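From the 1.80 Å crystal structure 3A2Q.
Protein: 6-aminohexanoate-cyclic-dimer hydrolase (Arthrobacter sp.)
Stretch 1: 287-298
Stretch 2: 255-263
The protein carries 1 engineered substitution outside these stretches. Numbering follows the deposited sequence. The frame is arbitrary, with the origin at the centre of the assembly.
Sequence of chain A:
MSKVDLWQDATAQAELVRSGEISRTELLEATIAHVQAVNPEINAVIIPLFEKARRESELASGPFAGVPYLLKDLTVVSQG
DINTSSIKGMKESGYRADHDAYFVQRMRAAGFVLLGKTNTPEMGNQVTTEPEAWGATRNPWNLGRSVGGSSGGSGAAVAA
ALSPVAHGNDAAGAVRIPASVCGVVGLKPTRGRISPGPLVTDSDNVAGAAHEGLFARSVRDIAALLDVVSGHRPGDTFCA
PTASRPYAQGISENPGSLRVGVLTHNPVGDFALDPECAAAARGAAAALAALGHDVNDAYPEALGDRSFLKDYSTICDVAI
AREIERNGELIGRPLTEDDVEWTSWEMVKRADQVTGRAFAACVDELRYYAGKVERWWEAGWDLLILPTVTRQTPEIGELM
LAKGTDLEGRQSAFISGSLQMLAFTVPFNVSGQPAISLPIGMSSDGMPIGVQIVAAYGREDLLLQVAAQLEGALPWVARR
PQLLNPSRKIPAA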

# COMPACT_ATOMS: atom_id res chain seq x y z
N ALA A 287 19.38 -0.94 16.27
CA ALA A 287 18.41 -1.07 17.35
C ALA A 287 18.04 -2.54 17.56
O ALA A 287 17.80 -2.98 18.68
CB ALA A 287 17.16 -0.24 17.05
N LEU A 288 17.98 -3.30 16.47
CA LEU A 288 17.65 -4.71 16.58
C LEU A 288 18.82 -5.45 17.24
O LEU A 288 18.62 -6.37 18.02
CB LEU A 288 17.33 -5.32 15.21
CG LEU A 288 16.05 -4.85 14.52
CD1 LEU A 288 15.91 -5.53 13.16
CD2 LEU A 288 14.84 -5.17 15.39
N ALA A 289 20.04 -5.03 16.91
CA ALA A 289 21.23 -5.66 17.50
C ALA A 289 21.19 -5.41 19.01
O ALA A 289 21.46 -6.31 19.81
CB ALA A 289 22.49 -5.06 16.90
N ALA A 290 20.85 -4.18 19.40
CA ALA A 290 20.77 -3.82 20.81
C ALA A 290 19.69 -4.64 21.51
O ALA A 290 19.77 -4.88 22.72
CB ALA A 290 20.45 -2.33 20.94
N LEU A 291 18.69 -5.08 20.76
CA LEU A 291 17.60 -5.88 21.31
C LEU A 291 17.99 -7.35 21.45
O LEU A 291 17.21 -8.16 21.96
CB LEU A 291 16.35 -5.74 20.44
CG LEU A 291 15.69 -4.36 20.47
CD1 LEU A 291 14.60 -4.28 19.41
CD2 LEU A 291 15.11 -4.12 21.85
N GLY A 292 19.18 -7.70 20.98
CA GLY A 292 19.65 -9.07 21.10
C GLY A 292 19.62 -9.93 19.85
O GLY A 292 20.09 -11.07 19.88
N HIS A 293 19.09 -9.41 18.75
CA HIS A 293 19.04 -10.20 17.52
C HIS A 293 20.43 -10.39 16.93
O HIS A 293 21.36 -9.66 17.26
CB HIS A 293 18.12 -9.53 16.50
CG HIS A 293 16.69 -9.46 16.93
ND1 HIS A 293 15.86 -10.56 16.97
CD2 HIS A 293 15.95 -8.42 17.38
CE1 HIS A 293 14.67 -10.20 17.42
NE2 HIS A 293 14.70 -8.90 17.67
N ASP A 294 20.56 -11.39 16.06
CA ASP A 294 21.83 -11.66 15.40
C ASP A 294 21.79 -10.91 14.08
O ASP A 294 21.41 -11.46 13.04
CB ASP A 294 21.99 -13.16 15.18
CG ASP A 294 23.28 -13.51 14.47
OD1 ASP A 294 24.23 -12.70 14.50
OD2 ASP A 294 23.34 -14.61 13.88
N VAL A 295 22.20 -9.64 14.12
CA VAL A 295 22.19 -8.77 12.95
C VAL A 295 23.49 -8.81 12.15
O VAL A 295 24.58 -8.65 12.71
CB VAL A 295 21.88 -7.33 13.37
CG1 VAL A 295 21.71 -6.44 12.14
CG2 VAL A 295 20.62 -7.30 14.22
N ASN A 296 23.37 -9.00 10.84
CA ASN A 296 24.53 -9.09 9.96
C ASN A 296 24.27 -8.41 8.62
O ASN A 296 23.12 -8.26 8.21
CB ASN A 296 24.84 -10.56 9.69
CG ASN A 296 25.08 -11.35 10.95
OD1 ASN A 296 26.14 -11.26 11.56
ND2 ASN A 296 24.08 -12.14 11.36
N ASP A 297 25.34 -8.01 7.95
CA ASP A 297 25.18 -7.40 6.63
C ASP A 297 25.04 -8.57 5.66
O ASP A 297 26.02 -9.24 5.31
CB ASP A 297 26.40 -6.55 6.26
CG ASP A 297 26.44 -5.23 7.02
OD1 ASP A 297 25.44 -4.91 7.70
OD2 ASP A 297 27.46 -4.52 6.93
N ALA A 298 23.81 -8.83 5.25
CA ALA A 298 23.53 -9.93 4.34
C ALA A 298 22.19 -9.71 3.67
O ALA A 298 21.33 -9.01 4.20
CB ALA A 298 23.53 -11.25 5.11
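Stretch 2 (255-263) PGSLRVGVL

Stretch 2 runs beside stretch 1 as a parallel β-strand neighbour. Stretch 1 leaves its helix at Gly292, whose positive phi (104°) closes a Schellman motif, and enters a strand at Asp294. Stretch 2 begins as an irregular segment, with Gly256 at phi 86°, becomes a strand from Arg259 to Val262, and approaches to 4.6 Å between strand axes, the two directions differing by 29° (signed crossing angle -29°). Asp294 pairs with Arg259 (CA to CA 5.0 Å), Val295 with Val260 (4.7 Å, CA to CA) and Asn296 with Gly261 (5.0 Å, CA to CA).

The backbone ladder alternates as a parallel pair requires: Asp294 N donates to Leu258 O (3.0 Å), Val260 N to Asp294 O (2.9 Å), Asn296 N to Val260 O (2.8 Å) and Val262 N to Asn296 O (2.8 Å). Beyond this the pairing slackens, and the bond from Ala298 N to Val262 O is long and weak at 3.4 Å. Two CA-H...O contacts supplement the ladder, Val295 CA to Val260 O (3.5 Å) and Gly261 CA to Asn296 O (3.2 Å).

Val260 has the largest covered area in the contact. Its backbone N and O hold two rungs, while its side chain, in the t rotamer, lies on the same sheet face as Val295 and Val262. Val260 CB is 4.1 Å from Val295 CG2; Val260 CG1 reaches Leu288 CD1 of the helix at 4.1 Å, and Val260 CG2 lies 4.1 Å from His293 CB. The strand thus packs against both the neighbouring strand and the helix that precedes it.

His293 covers the next largest area and secures the entry to the sheet. Its ND1 accepts a nearly straight hydrogen bond from Leu258 N (3.1 Å, 171°), which reaches the ring edge near its plane. Just before it, Ser257 OG donates to Gly292 O (2.9 Å), tying the incoming segment to the turn after the helix.

Asp294 supplies the charged contact on the other sheet face. Arg259, with chi1 to chi3 all m, brings NH1 to within 2.8 Å of Asp294 OD2 in a salt bridge, the carboxylate oxygen approaching the edge of the guanidinium. Asp294 OD1 accepts a weak bond from Asn296 ND2 (3.2 Å) on the same face. Gly261 also belongs to that face, and a CB there would come 2.6 Å from Ala298 O, a clash that its lack of a side chain avoids.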

# COMPACT_ATOMS: atom_id res chain seq x y z
N PRO A 255 9.71 -13.13 20.11
CA PRO A 255 10.19 -14.02 19.04
C PRO A 255 11.57 -14.60 19.31
O PRO A 255 11.98 -15.57 18.67
CB PRO A 255 10.19 -13.11 17.82
CG PRO A 255 10.49 -11.76 18.41
CD PRO A 255 9.64 -11.74 19.65
N GLY A 256 12.29 -14.00 20.25
CA GLY A 256 13.63 -14.47 20.56
C GLY A 256 14.64 -13.83 19.62
O GLY A 256 14.29 -12.93 18.87
N SER A 257 15.88 -14.31 19.67
CA SER A 257 16.94 -13.78 18.81
C SER A 257 16.82 -14.36 17.40
O SER A 257 17.00 -15.56 17.19
CB SER A 257 18.31 -14.11 19.41
OG SER A 257 19.36 -13.58 18.63
N LEU A 258 16.52 -13.50 16.44
CA LEU A 258 16.36 -13.94 15.05
C LEU A 258 17.58 -13.60 14.19
O LEU A 258 18.34 -12.69 14.51
CB LEU A 258 15.12 -13.28 14.45
CG LEU A 258 13.80 -13.48 15.18
CD1 LEU A 258 12.70 -12.69 14.49
CD2 LEU A 258 13.45 -14.96 15.20
N ARG A 259 17.75 -14.35 13.11
CA ARG A 259 18.85 -14.11 12.18
C ARG A 259 18.37 -12.97 11.28
O ARG A 259 17.43 -13.15 10.50
CB ARG A 259 19.14 -15.35 11.33
CG ARG A 259 20.02 -16.39 12.01
CD ARG A 259 21.49 -15.98 12.01
NE ARG A 259 22.16 -16.22 10.73
CZ ARG A 259 23.45 -16.02 10.50
NH1 ARG A 259 24.24 -15.57 11.46
NH2 ARG A 259 23.96 -16.28 9.30
N VAL A 260 19.01 -11.82 11.40
CA VAL A 260 18.63 -10.65 10.62
C VAL A 260 19.71 -10.21 9.66
O VAL A 260 20.87 -10.10 10.03
CB VAL A 260 18.30 -9.46 11.55
CG1 VAL A 260 17.86 -8.25 10.73
CG2 VAL A 260 17.23 -9.85 12.55
N GLY A 261 19.31 -9.97 8.41
CA GLY A 261 20.25 -9.50 7.41
C GLY A 261 19.86 -8.07 7.08
O GLY A 261 18.67 -7.77 6.97
N VAL A 262 20.83 -7.18 6.93
CA VAL A 262 20.52 -5.79 6.61
C VAL A 262 21.17 -5.41 5.29
O VAL A 262 22.30 -5.80 5.00
CB VAL A 262 21.00 -4.83 7.74
CG1 VAL A 262 22.47 -5.02 8.01
CG2 VAL A 262 20.72 -3.38 7.34
N LEU A 263 20.42 -4.67 4.48
CA LEU A 263 20.89 -4.23 3.17
C LEU A 263 20.95 -2.71 3.15
O LEU A 263 19.93 -2.04 3.34
CB LEU A 263 19.92 -4.72 2.09
CG LEU A 263 20.19 -4.27 0.65
CD1 LEU A 263 21.55 -4.79 0.18
CD2 LEU A 263 19.08 -4.79 -0.27